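Local coordinates for SLT domain-containing protein (Bdellovibrio bacteriovorus HD100, PDB 6TAB) that probably hydrolyses peptidoglycan as a lysozyme-like enzyme with altered substrate specificity, facilitating the predator's exit from its prey cell, at residues V76-W80 and A133-S138; W90-V94 and P193-S198; P110-F116 and G212-G216; L170-S176 and R227-V231; N178-C182 and R202-W207. All blocks are in the same frame, centred on the assembly; numbering follows the deposited sequence.

Interaction 1 (V76-W80 and A133-S138)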
# COMPACT_ATOMS: atom_id res chain seq x y z
N VAL A 76 13.42 -2.85 -10.62
CA VAL A 76 12.35 -1.84 -10.40
C VAL A 76 12.70 -1.03 -9.14
O VAL A 76 13.02 -1.61 -8.09
CB VAL A 76 10.98 -2.54 -10.27
CG1 VAL A 76 9.89 -1.55 -9.83
CG2 VAL A 76 10.60 -3.24 -11.58
N ILE A 77 12.65 0.32 -9.28
CA ILE A 77 12.99 1.30 -8.21
C ILE A 77 11.75 2.08 -7.79
O ILE A 77 11.04 2.64 -8.65
CB ILE A 77 14.03 2.32 -8.71
CG1 ILE A 77 15.17 1.66 -9.46
CG2 ILE A 77 14.47 3.24 -7.58
CD1 ILE A 77 15.96 0.78 -8.61
N PRO A 78 11.43 2.19 -6.48
CA PRO A 78 10.22 2.89 -6.07
C PRO A 78 10.27 4.40 -6.36
O PRO A 78 11.36 5.04 -6.36
CB PRO A 78 10.14 2.64 -4.54
CG PRO A 78 10.99 1.41 -4.30
CD PRO A 78 12.11 1.55 -5.33
N LEU A 79 9.07 4.99 -6.55
CA LEU A 79 8.93 6.42 -6.94
C LEU A 79 9.41 7.40 -5.87
O LEU A 79 9.74 8.56 -6.22
CB LEU A 79 7.45 6.68 -7.29
CG LEU A 79 6.90 5.90 -8.49
CD1 LEU A 79 5.38 6.04 -8.58
CD2 LEU A 79 7.53 6.37 -9.78
N TRP A 80 9.42 7.02 -4.58
CA TRP A 80 9.90 7.93 -3.52
C TRP A 80 11.41 8.22 -3.62
O TRP A 80 11.87 9.25 -3.06
CB TRP A 80 9.47 7.46 -2.12
CG TRP A 80 9.79 6.04 -1.76
CD1 TRP A 80 11.02 5.44 -1.77
CD2 TRP A 80 8.87 5.03 -1.27
NE1 TRP A 80 10.92 4.13 -1.35
CE2 TRP A 80 9.61 3.84 -1.08
CE3 TRP A 80 7.49 5.02 -1.07
CZ2 TRP A 80 8.99 2.66 -0.64
CZ3 TRP A 80 6.89 3.87 -0.60
CH2 TRP A 80 7.63 2.70 -0.42
N ALA A 133 7.15 -2.91 -3.21
CA ALA A 133 7.69 -1.56 -2.84
C ALA A 133 7.27 -0.49 -3.89
O ALA A 133 6.88 0.63 -3.51
CB ALA A 133 9.17 -1.61 -2.63
N PHE A 134 7.30 -0.83 -5.18
CA PHE A 134 6.87 0.09 -6.22
C PHE A 134 5.38 0.42 -6.07
O PHE A 134 4.93 1.60 -6.11
CB PHE A 134 7.17 -0.45 -7.62
CG PHE A 134 6.80 0.54 -8.71
CD1 PHE A 134 5.50 0.60 -9.21
CD2 PHE A 134 7.71 1.49 -9.18
CE1 PHE A 134 5.13 1.55 -10.15
CE2 PHE A 134 7.34 2.44 -10.11
CZ PHE A 134 6.05 2.49 -10.60
N VAL A 135 4.51 -0.61 -5.93
CA VAL A 135 3.06 -0.36 -5.80
C VAL A 135 2.76 0.52 -4.56
O VAL A 135 1.99 1.49 -4.64
CB VAL A 135 2.24 -1.66 -5.79
CG1 VAL A 135 0.78 -1.41 -5.44
CG2 VAL A 135 2.35 -2.36 -7.15
N LEU A 136 3.40 0.21 -3.42
CA LEU A 136 3.23 1.07 -2.24
C LEU A 136 3.62 2.52 -2.56
O LEU A 136 2.91 3.48 -2.13
CB LEU A 136 4.08 0.54 -1.06
CG LEU A 136 3.51 -0.62 -0.27
CD1 LEU A 136 4.59 -1.25 0.60
CD2 LEU A 136 2.33 -0.16 0.61
N SER A 137 4.72 2.75 -3.32
CA SER A 137 5.16 4.13 -3.66
C SER A 137 4.12 4.82 -4.54
O SER A 137 3.95 6.06 -4.44
CB SER A 137 6.57 4.15 -4.26
OG SER A 137 6.62 3.72 -5.63
N SER A 138 3.43 4.07 -5.43
CA SER A 138 2.37 4.64 -6.27
C SER A 138 1.15 5.04 -5.43
O SER A 138 0.46 6.05 -5.72
CB SER A 138 2.02 3.76 -7.47
OG SER A 138 1.31 2.59 -7.12

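Interaction 2 (W90-V94 and P193-S198)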
# COMPACT_ATOMS: atom_id res chain seq x y z
N TRP A 90 13.85 4.62 3.00
CA TRP A 90 12.46 4.10 3.01
C TRP A 90 12.42 2.73 2.30
O TRP A 90 11.78 1.77 2.78
CB TRP A 90 11.47 5.09 2.37
CG TRP A 90 11.26 6.39 3.10
CD1 TRP A 90 11.90 6.85 4.22
CD2 TRP A 90 10.33 7.42 2.72
NE1 TRP A 90 11.42 8.09 4.57
CE2 TRP A 90 10.47 8.47 3.65
CE3 TRP A 90 9.39 7.56 1.68
CZ2 TRP A 90 9.71 9.64 3.57
CZ3 TRP A 90 8.65 8.72 1.60
CH2 TRP A 90 8.81 9.76 2.53
N SER A 91 13.06 2.64 1.11
CA SER A 91 13.12 1.36 0.35
C SER A 91 13.75 0.24 1.20
O SER A 91 13.22 -0.87 1.30
CB SER A 91 13.86 1.53 -0.96
OG SER A 91 13.15 2.42 -1.81
N THR A 92 14.92 0.51 1.79
CA THR A 92 15.65 -0.47 2.62
C THR A 92 14.73 -0.99 3.76
O THR A 92 14.65 -2.21 4.03
CB THR A 92 16.96 0.13 3.13
OG1 THR A 92 17.76 0.49 2.00
CG2 THR A 92 17.74 -0.83 4.01
N HIS A 93 14.03 -0.06 4.43
CA HIS A 93 13.07 -0.43 5.49
C HIS A 93 11.96 -1.35 4.96
O HIS A 93 11.62 -2.37 5.58
CB HIS A 93 12.49 0.85 6.15
CG HIS A 93 11.40 0.54 7.12
ND1 HIS A 93 11.67 0.04 8.37
CD2 HIS A 93 10.05 0.61 7.02
CE1 HIS A 93 10.50 -0.21 8.99
NE2 HIS A 93 9.50 0.09 8.16
N VAL A 94 11.36 -0.97 3.82
CA VAL A 94 10.26 -1.74 3.25
C VAL A 94 10.75 -3.15 2.89
O VAL A 94 10.04 -4.16 3.15
CB VAL A 94 9.59 -1.01 2.06
CG1 VAL A 94 8.74 -1.96 1.22
CG2 VAL A 94 8.79 0.18 2.56
N PRO A 193 7.44 8.07 8.87
CA PRO A 193 7.22 7.38 7.60
C PRO A 193 7.47 5.86 7.69
O PRO A 193 6.79 5.07 6.99
CB PRO A 193 8.16 8.11 6.63
CG PRO A 193 9.23 8.68 7.49
CD PRO A 193 8.53 9.07 8.77
N LEU A 194 8.44 5.44 8.50
CA LEU A 194 8.76 4.01 8.59
C LEU A 194 7.62 3.24 9.28
O LEU A 194 7.23 2.14 8.81
CB LEU A 194 10.10 3.83 9.31
CG LEU A 194 11.31 4.59 8.74
CD1 LEU A 194 12.55 4.11 9.47
CD2 LEU A 194 11.47 4.40 7.23
N GLN A 195 7.05 3.80 10.35
CA GLN A 195 5.90 3.13 11.03
C GLN A 195 4.67 3.12 10.12
O GLN A 195 3.92 2.13 10.09
CB GLN A 195 5.57 3.83 12.36
CG GLN A 195 6.64 3.70 13.44
CD GLN A 195 6.18 4.25 14.77
OE1 GLN A 195 5.22 3.76 15.37
NE2 GLN A 195 6.84 5.31 15.24
N ASN A 196 4.45 4.20 9.37
CA ASN A 196 3.32 4.30 8.44
C ASN A 196 3.43 3.21 7.35
O ASN A 196 2.42 2.51 7.06
CB ASN A 196 3.22 5.73 7.91
CG ASN A 196 1.91 6.08 7.24
OD1 ASN A 196 1.70 5.71 6.08
ND2 ASN A 196 1.05 6.80 7.96
N LEU A 197 4.61 3.09 6.73
CA LEU A 197 4.81 2.10 5.66
C LEU A 197 4.66 0.66 6.21
O LEU A 197 4.06 -0.22 5.54
CB LEU A 197 6.16 2.31 4.96
CG LEU A 197 6.25 3.58 4.12
CD1 LEU A 197 7.71 3.84 3.73
CD2 LEU A 197 5.35 3.54 2.89
N SER A 198 5.19 0.39 7.41
CA SER A 198 5.03 -0.95 8.04
C SER A 198 3.54 -1.28 8.27
O SER A 198 3.11 -2.44 8.03
CB SER A 198 5.81 -1.09 9.33
OG SER A 198 7.21 -1.22 9.07

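Interaction 3 (P110-F116 and G212-G216)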
# COMPACT_ATOMS: atom_id res chain seq x y z
N PRO A 110 -2.19 -13.69 -7.20
CA PRO A 110 -3.47 -12.96 -7.18
C PRO A 110 -4.38 -13.25 -8.39
O PRO A 110 -3.88 -13.37 -9.54
CB PRO A 110 -3.11 -11.48 -7.14
CG PRO A 110 -1.67 -11.40 -7.24
CD PRO A 110 -1.05 -12.75 -7.30
N ALA A 111 -5.71 -13.32 -8.16
CA ALA A 111 -6.68 -13.62 -9.22
C ALA A 111 -6.76 -12.52 -10.28
O ALA A 111 -7.21 -12.83 -11.41
CB ALA A 111 -8.05 -13.87 -8.66
N ASP A 112 -6.38 -11.29 -9.94
CA ASP A 112 -6.37 -10.14 -10.88
C ASP A 112 -4.95 -9.84 -11.41
O ASP A 112 -4.70 -8.70 -11.87
CB ASP A 112 -7.05 -8.95 -10.23
CG ASP A 112 -6.52 -8.55 -8.86
OD1 ASP A 112 -5.63 -9.29 -8.29
OD2 ASP A 112 -7.02 -7.50 -8.32
N ARG A 113 -4.02 -10.81 -11.40
CA ARG A 113 -2.71 -10.62 -12.04
C ARG A 113 -2.84 -10.27 -13.53
O ARG A 113 -2.01 -9.48 -14.04
CB ARG A 113 -1.82 -11.84 -11.79
CG ARG A 113 -2.34 -13.16 -12.37
CD ARG A 113 -1.63 -14.36 -11.75
NE ARG A 113 -2.04 -15.67 -12.27
CZ ARG A 113 -3.09 -16.41 -11.85
NH1 ARG A 113 -3.85 -16.03 -10.82
NH2 ARG A 113 -3.30 -17.57 -12.46
N SER A 114 -3.87 -10.75 -14.25
CA SER A 114 -3.96 -10.41 -15.69
C SER A 114 -4.11 -8.89 -15.91
O SER A 114 -3.75 -8.39 -16.97
CB SER A 114 -5.07 -11.20 -16.38
OG SER A 114 -6.37 -10.93 -15.83
N LEU A 115 -4.70 -8.19 -14.92
CA LEU A 115 -4.85 -6.73 -14.94
C LEU A 115 -3.58 -6.02 -14.43
O LEU A 115 -3.03 -5.14 -15.12
CB LEU A 115 -6.07 -6.32 -14.09
CG LEU A 115 -6.29 -4.81 -13.90
CD1 LEU A 115 -6.51 -4.10 -15.22
CD2 LEU A 115 -7.44 -4.52 -12.94
N PHE A 116 -3.13 -6.35 -13.21
CA PHE A 116 -2.05 -5.61 -12.56
C PHE A 116 -0.65 -6.01 -13.01
O PHE A 116 0.24 -5.14 -13.09
CB PHE A 116 -2.16 -5.76 -11.04
CG PHE A 116 -3.19 -4.87 -10.40
CD1 PHE A 116 -2.86 -3.58 -10.06
CD2 PHE A 116 -4.49 -5.31 -10.15
CE1 PHE A 116 -3.79 -2.74 -9.47
CE2 PHE A 116 -5.42 -4.48 -9.54
CZ PHE A 116 -5.08 -3.17 -9.24
N GLY A 212 -7.34 -13.27 -1.90
CA GLY A 212 -6.67 -13.87 -3.05
C GLY A 212 -6.55 -12.96 -4.27
O GLY A 212 -6.42 -13.48 -5.40
N ARG A 213 -6.56 -11.63 -4.07
CA ARG A 213 -6.52 -10.66 -5.18
C ARG A 213 -6.06 -9.30 -4.63
O ARG A 213 -6.17 -9.03 -3.41
CB ARG A 213 -7.86 -10.60 -5.91
CG ARG A 213 -9.03 -10.19 -5.05
CD ARG A 213 -10.40 -10.37 -5.74
NE ARG A 213 -10.51 -9.47 -6.87
CZ ARG A 213 -10.84 -9.78 -8.12
NH1 ARG A 213 -11.28 -10.98 -8.43
NH2 ARG A 213 -10.73 -8.84 -9.06
N ILE A 214 -5.53 -8.48 -5.55
CA ILE A 214 -4.98 -7.15 -5.20
C ILE A 214 -6.07 -6.11 -4.92
O ILE A 214 -5.94 -5.32 -3.96
CB ILE A 214 -4.01 -6.68 -6.29
CG1 ILE A 214 -2.79 -7.61 -6.37
CG2 ILE A 214 -3.60 -5.21 -6.10
CD1 ILE A 214 -1.90 -7.42 -7.59
N ALA A 215 -7.12 -6.11 -5.75
CA ALA A 215 -8.19 -5.10 -5.64
C ALA A 215 -9.47 -5.67 -6.27
O ALA A 215 -9.65 -6.89 -6.34
CB ALA A 215 -7.70 -3.78 -6.24
N GLY A 216 -10.37 -4.79 -6.72
CA GLY A 216 -11.62 -5.14 -7.43
C GLY A 216 -12.83 -5.31 -6.50
O GLY A 216 -12.71 -5.37 -5.28
O HOH W 1 -9.07 -6.18 -9.71

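Interaction 4 (L170-S176 and R227-V231)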
# COMPACT_ATOMS: atom_id res chain seq x y z
N LEU A 170 0.45 7.03 3.78
CA LEU A 170 -0.66 6.20 3.24
C LEU A 170 -2.04 6.60 3.81
O LEU A 170 -3.04 5.91 3.58
CB LEU A 170 -0.34 4.72 3.51
CG LEU A 170 0.80 4.12 2.69
CD1 LEU A 170 1.24 2.78 3.26
CD2 LEU A 170 0.43 4.00 1.23
N GLN A 171 -2.11 7.73 4.54
CA GLN A 171 -3.39 8.26 5.03
C GLN A 171 -4.14 7.17 5.85
O GLN A 171 -5.31 6.84 5.60
CB GLN A 171 -4.20 8.90 3.89
CG GLN A 171 -3.54 10.20 3.39
CD GLN A 171 -3.66 11.33 4.40
OE1 GLN A 171 -4.72 11.95 4.53
NE2 GLN A 171 -2.59 11.59 5.14
N ILE A 172 -3.44 6.67 6.87
CA ILE A 172 -3.94 5.69 7.84
C ILE A 172 -4.43 6.46 9.06
O ILE A 172 -3.92 7.53 9.38
CB ILE A 172 -2.85 4.65 8.17
CG1 ILE A 172 -2.48 3.84 6.90
CG2 ILE A 172 -3.24 3.73 9.34
CD1 ILE A 172 -1.21 3.02 7.00
N SER A 173 -5.42 5.91 9.77
CA SER A 173 -5.94 6.49 11.01
C SER A 173 -5.64 5.59 12.22
O SER A 173 -5.42 4.38 12.07
CB SER A 173 -7.43 6.83 10.89
OG SER A 173 -8.17 5.79 10.29
N ILE A 174 -5.60 6.20 13.41
CA ILE A 174 -5.05 5.48 14.55
C ILE A 174 -5.96 4.32 15.01
O ILE A 174 -5.43 3.24 15.32
CB ILE A 174 -4.66 6.42 15.70
CG1 ILE A 174 -3.83 5.70 16.76
CG2 ILE A 174 -5.87 7.12 16.32
CD1 ILE A 174 -3.08 6.65 17.69
N GLU A 175 -7.29 4.50 15.07
CA GLU A 175 -8.18 3.41 15.55
C GLU A 175 -8.16 2.26 14.53
O GLU A 175 -7.94 1.07 14.88
CB GLU A 175 -9.58 3.96 15.86
CG GLU A 175 -10.54 2.94 16.44
CD GLU A 175 -11.85 3.51 16.96
OE1 GLU A 175 -12.61 4.07 16.17
OE2 GLU A 175 -12.10 3.34 18.15
N SER A 176 -8.45 2.57 13.26
CA SER A 176 -8.51 1.51 12.24
C SER A 176 -7.14 0.83 12.09
O SER A 176 -7.06 -0.42 12.00
CB SER A 176 -9.05 2.02 10.92
OG SER A 176 -8.16 2.97 10.35
N ARG A 227 -10.20 -2.85 0.08
CA ARG A 227 -10.96 -2.81 1.37
C ARG A 227 -10.63 -1.53 2.17
O ARG A 227 -11.52 -0.97 2.85
CB ARG A 227 -10.62 -4.04 2.23
CG ARG A 227 -11.09 -5.39 1.69
CD ARG A 227 -11.78 -6.21 2.72
NE ARG A 227 -12.11 -7.54 2.25
CZ ARG A 227 -12.99 -8.30 2.90
NH1 ARG A 227 -13.79 -7.77 3.84
NH2 ARG A 227 -13.09 -9.58 2.58
N TYR A 228 -9.38 -1.04 2.11
CA TYR A 228 -8.92 0.09 2.96
C TYR A 228 -8.76 1.39 2.15
O TYR A 228 -9.12 2.46 2.67
CB TYR A 228 -7.58 -0.26 3.66
CG TYR A 228 -7.27 0.65 4.83
CD1 TYR A 228 -6.56 1.85 4.66
CD2 TYR A 228 -7.71 0.35 6.12
CE1 TYR A 228 -6.35 2.73 5.72
CE2 TYR A 228 -7.49 1.20 7.18
CZ TYR A 228 -6.83 2.41 6.98
OH TYR A 228 -6.62 3.28 8.03
N TRP A 229 -8.20 1.33 0.93
CA TRP A 229 -7.75 2.55 0.19
C TRP A 229 -8.64 2.85 -1.03
O TRP A 229 -8.76 2.04 -1.97
CB TRP A 229 -6.29 2.44 -0.24
CG TRP A 229 -5.27 2.52 0.85
CD1 TRP A 229 -4.84 3.65 1.47
CD2 TRP A 229 -4.53 1.43 1.45
NE1 TRP A 229 -3.90 3.36 2.43
CE2 TRP A 229 -3.67 2.01 2.41
CE3 TRP A 229 -4.51 0.03 1.27
CZ2 TRP A 229 -2.75 1.23 3.14
CZ3 TRP A 229 -3.61 -0.73 1.98
CH2 TRP A 229 -2.76 -0.14 2.92
N SER A 230 -9.18 4.07 -1.07
CA SER A 230 -10.00 4.54 -2.19
C SER A 230 -9.22 4.59 -3.52
O SER A 230 -9.79 4.35 -4.59
CB SER A 230 -10.58 5.90 -1.85
OG SER A 230 -9.56 6.91 -1.81
N VAL A 231 -7.90 4.84 -3.46
CA VAL A 231 -7.06 4.97 -4.70
C VAL A 231 -6.95 3.62 -5.42
O VAL A 231 -6.61 3.61 -6.61
CB VAL A 231 -5.67 5.59 -4.44
CG1 VAL A 231 -5.81 7.03 -3.93
CG2 VAL A 231 -4.76 4.72 -3.57

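Interaction 5 (N178-C182 and R202-W207)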
# COMPACT_ATOMS: atom_id res chain seq x y z
N ASN A 178 -4.62 0.51 14.34
CA ASN A 178 -4.20 -0.27 15.51
C ASN A 178 -4.97 -1.61 15.59
O ASN A 178 -4.42 -2.58 16.14
CB ASN A 178 -4.29 0.56 16.80
CG ASN A 178 -3.06 1.41 17.07
OD1 ASN A 178 -2.02 1.25 16.39
ND2 ASN A 178 -3.16 2.30 18.07
N ALA A 179 -6.13 -1.74 14.94
CA ALA A 179 -6.85 -3.05 14.82
C ALA A 179 -6.06 -4.08 13.98
O ALA A 179 -6.40 -5.27 13.98
CB ALA A 179 -8.22 -2.82 14.25
N TYR A 180 -5.06 -3.63 13.20
CA TYR A 180 -4.17 -4.54 12.43
C TYR A 180 -2.87 -4.89 13.19
O TYR A 180 -1.99 -5.57 12.65
CB TYR A 180 -3.78 -3.92 11.08
CG TYR A 180 -4.92 -3.75 10.10
CD1 TYR A 180 -5.72 -2.62 10.14
CD2 TYR A 180 -5.20 -4.70 9.13
CE1 TYR A 180 -6.78 -2.45 9.27
CE2 TYR A 180 -6.27 -4.55 8.25
CZ TYR A 180 -7.07 -3.41 8.32
OH TYR A 180 -8.14 -3.19 7.48
N GLY A 181 -2.68 -4.35 14.40
CA GLY A 181 -1.50 -4.64 15.21
C GLY A 181 -0.34 -3.68 14.96
O GLY A 181 0.79 -4.00 15.28
N CYS A 182 -0.63 -2.51 14.40
CA CYS A 182 0.37 -1.51 14.01
C CYS A 182 1.07 -0.91 15.24
O CYS A 182 2.22 -0.45 15.09
CB CYS A 182 -0.25 -0.46 13.07
SG CYS A 182 -0.77 -1.19 11.48
N ARG A 202 1.10 -4.45 6.84
CA ARG A 202 0.19 -5.28 7.65
C ARG A 202 -1.22 -5.31 7.03
O ARG A 202 -1.89 -6.38 7.06
CB ARG A 202 0.10 -4.80 9.11
CG ARG A 202 1.37 -4.97 9.94
CD ARG A 202 1.18 -4.45 11.37
NE ARG A 202 2.32 -4.64 12.24
CZ ARG A 202 2.54 -5.69 13.04
NH1 ARG A 202 1.73 -6.75 13.00
NH2 ARG A 202 3.57 -5.67 13.88
N ILE A 203 -1.75 -4.19 6.54
CA ILE A 203 -3.10 -4.11 5.99
C ILE A 203 -3.20 -4.95 4.71
O ILE A 203 -4.12 -5.79 4.55
CB ILE A 203 -3.52 -2.64 5.77
CG1 ILE A 203 -3.59 -1.86 7.09
CG2 ILE A 203 -4.83 -2.55 4.99
CD1 ILE A 203 -3.70 -0.33 6.92
N LEU A 204 -2.20 -4.82 3.80
CA LEU A 204 -2.14 -5.64 2.58
C LEU A 204 -1.98 -7.14 2.93
O LEU A 204 -2.59 -8.02 2.29
CB LEU A 204 -1.01 -5.17 1.66
CG LEU A 204 -1.19 -3.79 1.03
CD1 LEU A 204 0.10 -3.30 0.38
CD2 LEU A 204 -2.31 -3.79 -0.03
N ASP A 205 -1.11 -7.45 3.91
CA ASP A 205 -0.86 -8.84 4.30
C ASP A 205 -2.17 -9.54 4.75
O ASP A 205 -2.37 -10.75 4.48
CB ASP A 205 0.21 -8.95 5.40
CG ASP A 205 0.67 -10.36 5.72
OD1 ASP A 205 1.48 -10.90 4.92
OD2 ASP A 205 0.24 -10.91 6.77
N ARG A 206 -3.04 -8.83 5.41
CA ARG A 206 -4.31 -9.40 5.82
C ARG A 206 -5.24 -9.59 4.63
O ARG A 206 -5.69 -10.69 4.39
CB ARG A 206 -5.02 -8.52 6.86
CG ARG A 206 -6.32 -9.20 7.34
CD ARG A 206 -7.35 -8.35 7.99
NE ARG A 206 -6.98 -7.96 9.31
CZ ARG A 206 -7.70 -7.13 10.12
NH1 ARG A 206 -8.86 -6.54 9.77
NH2 ARG A 206 -7.18 -6.85 11.28
N TRP A 207 -5.54 -8.51 3.88
CA TRP A 207 -6.63 -8.59 2.88
C TRP A 207 -6.23 -9.27 1.56
O TRP A 207 -7.07 -9.98 0.96
CB TRP A 207 -7.28 -7.24 2.64
CG TRP A 207 -7.92 -6.63 3.84
CD1 TRP A 207 -7.61 -5.41 4.38
CD2 TRP A 207 -8.99 -7.16 4.61
NE1 TRP A 207 -8.42 -5.15 5.43
CE2 TRP A 207 -9.26 -6.21 5.63
CE3 TRP A 207 -9.73 -8.34 4.57
CZ2 TRP A 207 -10.28 -6.37 6.56
CZ3 TRP A 207 -10.73 -8.51 5.51
CH2 TRP A 207 -10.99 -7.55 6.50
O HOH W 2 -0.39 -7.85 11.39

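Interaction 1 (V76-W80 and A133-S138)
Leu-79 and Trp-80 close on Ser-137 from two directions. The hydroxyl of Ser-137 faces the chain of 76-80, and OG takes the backbone N-H of Leu-79 at 2.9 Å in a fairly straight bond (162°). OG in turn donates to Phe-134 O one turn back, at 2.8 Å. The same carbonyl accepts the backbone N of Ser-138. With chi1 at 77°, OG sits between the backbone N and the carbonyl carbon of its own residue, where it can make both bonds. The methylene of Ser-137 turns to the Trp-80 indole. Its CB lies over one ring face and comes within 3.4 Å of Trp-80 CE3, a CH-pi contact with the six-membered ring. Pro-78 CB covers the same face, also toward the rim. The indole N-H is used elsewhere, on Ser-91.

The Phe-134 ring is approached differently. Val-76 crosses it at about a right angle, with CG1 3.7 Å from Phe-134 CB. Leu-79 comes obliquely, its CG 3.8 Å from Phe-134 CE2. Ile-77 O lies at the ring edge, near its plane, 3.6 Å from Phe-134 CD2. Pro-78 CG rests on Ala-133 CB at 3.9 Å. Trp-246 of helix 238-248 covers Leu-79 and Phe-134 as well.

This is plain packing of a loop on a helix. The loop before helix 87-101, extended only in its first residues, is laid over helix 125-144 of the lysozyme-like SLT domain.

Interaction 2 (W90-V94 and P193-S198)
This is a helix-helix packing in the lysozyme-like fold: helix 87-101 lies against the first turns of helix 193-211. The two short segments run in roughly the same direction, with a signed crossing angle of -40°. Their axes approach to 10.2 Å. Side chains fill the interval, and the contact has an apolar part and a polar end.

Trp-90 and Pro-193 make up one end of the apolar part. The proline crosses the indole at about a right angle. Its CB stands over one ring face, displaced to the rim, and is 3.8 Å from Trp-90 CZ2. Pro-193 CG reaches Trp-90 NE1 at 3.7 Å. Leu-194 CD2 comes obliquely to Trp-90 CD1, next to NE1 on the five-membered ring, at 3.9 Å. Deeper in, Leu-197 CD1 packs on Val-94 CG2 at 4.0 Å. Leu-197 also reaches Val-140 of helix 125-144, and Val-94 reaches Ala-133, so a third helix closes this side. Trp-90 meets Trp-80 edge-to-face beyond the contact.

His-93 carries the other end. Its CG is turned opposite the backbone N (chi1 173°), which swings the imidazole across to helix 193-211. Leu-194 lies beneath the ring. Its CB is centred over one face, 3.9 Å from the ring centroid and 7° off the normal, a CH-pi contact. The imidazole edge is then held by a hydroxyl: His-93 NE2 and Ser-198 OG share a hydrogen bond of 2.8 Å, with OG near the ring plane.

Interaction 3 (P110-F116 and G212-G216)
Asp-112 meets Ile-214 and Ala-215 through hydrogen bonds to two successive backbone amides. Ile-214 N donates to Asp-112 OD1 at 2.9 Å, almost straight at 175°. Ala-215 N donates to Asp-112 OD2, also at 2.9 Å. Each oxygen uses its syn lone pair, so the carboxylate is held flat by both ends. The chi1 of 53° places its CG between the backbone N and carbonyl carbon of Asp-112 and points the group at these amides. A third bond, from Ala-111 N to Gly-212 O, ties the backbones together at 2.9 Å. Gly-212, at positive phi, is the first residue beyond helix 193-211.

Charge adds a looser link. The guanidinium of Arg-213 stays near the carboxylate without pointing an N-H at it. The nearest approach, Asp-112 OD2 to Arg-213 NH2, is 4.0 Å, and a water bridges these two atoms. Arg-213 NE bonds instead to Ala-215 O at 2.8 Å, nearly along the C=O axis, and so braces its own loop.

Apolar contacts complete the interface. Ile-214 CG2 is centred over one face of the Phe-116 ring, 3.9 Å from the centroid, while its CD1 touches Phe-116 CB at 3.8 Å. Pro-110 CB meets Ile-214 CG1, and Ala-215 CB borders Phe-116 CZ. Tyr-131 of helix 125-144 lies against both Phe-116 and Ile-214.

One aspartate carboxylate thus joins the loop 212-216 to a type I turn. Asp-112 holds the N-cap position of helix 113-116, but its side chain makes no capping bond and goes to that loop instead.

Interaction 4 (L170-S176 and R227-V231)
Tyr-228 reaches across to Ile-172, Ser-173 and Ser-176. Its CG is opposite the backbone N (chi1 -163°), which sends the ring out toward 170-176. At the root, CB packs on Ile-203 of helix 193-211. Next, CD1 lies over the centre of the Trp-229 ring, so the two neighbouring aromatics of 227-231 brace each other. Farther out, CE1 passes Ile-172 CG1 at 4.2 Å; the isoleucine crosses the tyrosine at about a right angle. On the other edge, CE2 faces Ser-176 CB at 4.1 Å.

The tip is polar. Tyr-228 OH and Ser-176 OG share a hydrogen bond of 2.8 Å. Ser-173 N adds a weak one to Tyr-228 OH, at 3.4 Å. Ser-173 OG is itself hydrogen-bonded to Ser-176 OG at 2.8 Å, so three hydroxyls are joined in series at the start of helix 174-178.

Trp-229 makes the second link. Its NE1 donates to Leu-170 O at 2.9 Å, in the ring plane and on a carbonyl lone pair. Leu-170 and Gln-171 end a Gly-Leu-Leu-Gln sequence resembling the Gly-Leu-Met-Gln motif of SLT-family enzymes. Gln-171 and Trp-229 both touch Glu-143 of helix 125-144.

Polar atoms of the two aromatics thus bond at Leu-170 in the loop and at Ser-173 and Ser-176 where helix 174-178 begins. The indole N-H is satisfied by a carbonyl; the tyrosine hydroxyl has one strong bond and one weak.

Interaction 5 (N178-C182 and R202-W207)
Tyr-180 has its CG beside the backbone N (chi1 -66°), which lays its ring against helix 193-211. Arg-206 has its CG opposite the backbone N (chi1 -176°), and a bend at chi3 folds the guanidinium back over that ring. The tyrosine is therefore covered on both faces. Ile-203 CG1 is centred under one face, 3.6 Å from the ring centroid, as a CH-pi contact. On the opposite face the Arg-206 guanidinium is stacked, with centres 4.0 Å apart and planes at 24°. The ring edge is used too: Trp-207 NE1 donates to Tyr-180 OH at 2.9 Å, close to the indole plane.

Arg-202 works on the turn itself. Its chain is extended, and CD passes Cys-182 SG at 3.8 Å. The flat guanidinium then covers Gly-181 O, which stands 3.3 Å from Arg-202 CZ over the face. A water in the guanidinium plane accepts from Arg-202 NH1 at 2.9 Å and donates to Tyr-180 O. The turn is a Schellman motif ending helix 174-178, with Gly-181 at positive phi. Next to it, Cys-182 is disulfide-bonded to Cys-199, one turn before Arg-202.

The chemistry is mixed. The disulfide holds the chain just after the turn, and Tyr-180 within it docks on the helix by both faces and its hydroxyl. The arginine charge probably adds a cation-pi component to its stack, at a surface where solvent can reach it.

How the interactions relate
Helix 193-211 joins most of the contacts. Interaction 2 uses its start and interaction 5 its second half, about 14 Å apart between centres. Interactions 4 and 5 have centres about 10 Å apart and share an aromatic cluster: Tyr-228 CD2 lies 3.8 Å from Tyr-180 OH. Interaction 2 meets interaction 4 where Asn-196 OD1 is 2.9 Å from Leu-170 N, probably a hydrogen bond. Interactions 1 and 2 meet at Trp-80 CZ3 and Leu-197 CD2, 3.8 Å apart. Interaction 3 touches none of the others; its centre is about 24 Å from that of interaction 2, though its nearest atoms come within about 4 Å of interaction 5. Interaction 4 lies beside Glu-143, probably close to the substrate cleft of the lysozyme-like fold.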